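Local coordinates for class II aldolase/adducin domain protein (Pseudomonas syringae pv. phaseolicola 1448A, PDB 3OCR) that is of unproven function but is probably a lyase of the class II aldolase/adducin family, with actin filament binding only a weak possibility, at residues V197-A202 and R255-L260. Numbering follows the deposited sequence.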
loop_
_atom_site.group_PDB
_atom_site.type_symbol
_atom_site.label_atom_id
_atom_site.label_comp_id
_atom_site.label_asym_id
_atom_site.label_seq_id
_atom_site.Cartn_x
_atom_site.Cartn_y
_atom_site.Cartn_z
ATOM N N VAL A 197 -9.843 4.696 29.553
ATOM C CA VAL A 197 -9.943 4.308 30.953
ATOM C C VAL A 197 -9.065 3.070 31.173
ATOM O O VAL A 197 -8.886 2.606 32.298
ATOM C CB VAL A 197 -11.409 4.014 31.362
ATOM C CG1 VAL A 197 -12.310 5.246 31.104
ATOM C CG2 VAL A 197 -11.945 2.790 30.629
ATOM N N SER A 198 -8.527 2.546 30.069
ATOM C CA SER A 198 -7.629 1.392 30.096
ATOM C C SER A 198 -6.840 1.456 28.798
ATOM O O SER A 198 -7.198 2.215 27.895
ATOM C CB SER A 198 -8.445 0.098 30.143
ATOM O OG SER A 198 -9.224 -0.047 28.963
ATOM N N VAL A 199 -5.776 0.667 28.708
ATOM C CA VAL A 199 -5.023 0.494 27.465
ATOM C C VAL A 199 -5.963 -0.031 26.358
ATOM O O VAL A 199 -5.936 0.447 25.226
ATOM C CB VAL A 199 -3.816 -0.479 27.674
ATOM C CG1 VAL A 199 -3.195 -0.889 26.333
ATOM C CG2 VAL A 199 -2.762 0.159 28.596
ATOM N N GLU A 200 -6.831 -0.966 26.717
ATOM C CA GLU A 200 -7.765 -1.582 25.764
ATOM C C GLU A 200 -8.716 -0.529 25.174
ATOM O O GLU A 200 -8.941 -0.479 23.963
ATOM C CB GLU A 200 -8.566 -2.690 26.427
ATOM C CG GLU A 200 -7.708 -3.790 27.118
ATOM C CD GLU A 200 -7.522 -3.570 28.614
ATOM O OE1 GLU A 200 -6.896 -2.567 29.018
ATOM O OE2 GLU A 200 -7.981 -4.429 29.389
ATOM N N HIS A 201 -9.278 0.292 26.044
ATOM C CA HIS A 201 -10.197 1.346 25.594
ATOM C C HIS A 201 -9.501 2.365 24.656
ATOM O O HIS A 201 -10.056 2.743 23.607
ATOM C CB HIS A 201 -10.828 2.023 26.824
ATOM C CG HIS A 201 -11.739 3.164 26.483
ATOM N ND1 HIS A 201 -11.876 4.271 27.294
ATOM C CD2 HIS A 201 -12.545 3.377 25.414
ATOM C CE1 HIS A 201 -12.731 5.119 26.737
ATOM N NE2 HIS A 201 -13.144 4.601 25.590
ATOM N N ALA A 202 -8.302 2.817 25.048
ATOM C CA ALA A 202 -7.508 3.748 24.257
ATOM C C ALA A 202 -7.163 3.169 22.889
ATOM O O ALA A 202 -7.253 3.848 21.872
ATOM C CB ALA A 202 -6.219 4.181 25.030
ATOM N N ARG A 255 -13.878 -7.469 23.794
ATOM C CA ARG A 255 -13.974 -8.332 22.614
ATOM C C ARG A 255 -12.992 -7.901 21.509
ATOM O O ARG A 255 -12.282 -8.729 20.927
ATOM C CB ARG A 255 -15.420 -8.331 22.097
ATOM C CG ARG A 255 -15.710 -9.272 20.952
ATOM C CD ARG A 255 -17.187 -9.217 20.523
ATOM N NE ARG A 255 -18.062 -9.551 21.639
ATOM C CZ ARG A 255 -18.857 -8.677 22.252
ATOM N NH1 ARG A 255 -18.937 -7.417 21.828
ATOM N NH2 ARG A 255 -19.600 -9.074 23.271
ATOM N N HIS A 256 -12.990 -6.600 21.211
ATOM C CA HIS A 256 -12.096 -6.002 20.225
ATOM C C HIS A 256 -10.644 -6.261 20.612
ATOM O O HIS A 256 -9.829 -6.621 19.773
ATOM C CB HIS A 256 -12.366 -4.489 20.170
ATOM C CG HIS A 256 -11.606 -3.756 19.114
ATOM N ND1 HIS A 256 -12.213 -3.228 17.993
ATOM C CD2 HIS A 256 -10.303 -3.395 19.039
ATOM C CE1 HIS A 256 -11.308 -2.609 17.254
ATOM N NE2 HIS A 256 -10.143 -2.686 17.871
ATOM N N TRP A 257 -10.330 -6.059 21.884
ATOM C CA TRP A 257 -8.970 -6.195 22.369
ATOM C C TRP A 257 -8.516 -7.660 22.313
ATOM O O TRP A 257 -7.379 -7.942 21.918
ATOM C CB TRP A 257 -8.864 -5.700 23.808
ATOM C CG TRP A 257 -7.528 -5.990 24.451
ATOM C CD1 TRP A 257 -7.209 -7.029 25.305
ATOM C CD2 TRP A 257 -6.334 -5.211 24.297
ATOM N NE1 TRP A 257 -5.886 -6.923 25.688
ATOM C CE2 TRP A 257 -5.326 -5.831 25.070
ATOM C CE3 TRP A 257 -6.021 -4.056 23.569
ATOM C CZ2 TRP A 257 -4.017 -5.319 25.149
ATOM C CZ3 TRP A 257 -4.723 -3.550 23.631
ATOM C CH2 TRP A 257 -3.736 -4.184 24.417
ATOM N N ASN A 258 -9.393 -8.572 22.721
ATOM C CA ASN A 258 -9.035 -10.011 22.801
ATOM C C ASN A 258 -8.686 -10.593 21.422
ATOM O O ASN A 258 -7.879 -11.525 21.315
ATOM C CB ASN A 258 -10.187 -10.823 23.404
ATOM C CG ASN A 258 -10.364 -10.596 24.894
ATOM O OD1 ASN A 258 -9.497 -10.043 25.564
ATOM N ND2 ASN A 258 -11.487 -11.054 25.424
ATOM N N ALA A 259 -9.325 -10.069 20.382
ATOM C CA ALA A 259 -9.037 -10.472 18.999
ATOM C C ALA A 259 -7.696 -9.897 18.545
ATOM O O ALA A 259 -6.901 -10.594 17.932
ATOM C CB ALA A 259 -10.164 -10.053 18.036
ATOM N N LEU A 260 -7.442 -8.632 18.848
ATOM C CA LEU A 260 -6.116 -8.046 18.597
ATOM C C LEU A 260 -5.012 -8.898 19.229
ATOM O O LEU A 260 -4.003 -9.173 18.587
ATOM C CB LEU A 260 -6.039 -6.608 19.100
ATOM C CG LEU A 260 -6.841 -5.601 18.261
ATOM C CD1 LEU A 260 -6.691 -4.191 18.812
ATOM C CD2 LEU A 260 -6.454 -5.611 16.779
#
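Trp257 holds its CG anti to the backbone N, which carries the indole across to the first turn of the other helix. There Glu200 turns its CG anti to its own carbonyl carbon (chi1 -55°) and sets that methylene over one face of the indole. The contact is CH-pi. Glu200 CG lies 3.5 Å from the centroid of the five-membered ring of Trp257. It stands 13° off the ring normal. The ring atom nearest to Glu200 CG is Trp257 CD2, at 3.4 Å. The carboxylate plane of Glu200 is turned 57° from the ring. The six-membered ring extends toward Val199, the residue before Glu200, where Val199 CG1 packs obliquely on Trp257 CH2 at 3.8 Å. Glu200 CA is 3.7 Å from Trp257 CE3. No hydrogen bond joins the two segments.

The first turn carries an N-cap. Ser198 is the N-cap residue, and its OG accepts from His201 N at 2.9 Å. The His201 ring in turn receives Val197 N at ND1, close to the ring plane, with 3.1 Å between the two nitrogens.

The contact joins the start of helix 199-219 to the middle of helix 251-265. Next to Trp257, His256 hydrogen-bonds through NE2 to His207 of helix 199-219 and through ND1 to Tyr55 of a second subunit. Helix 251-265 therefore touches that subunit as well as helix 199-219. Helix 29-47 borders both segments, with Ala41 against Val199 and Ala40 against Trp257. Val199 also touches Ala124 of strand 124-128.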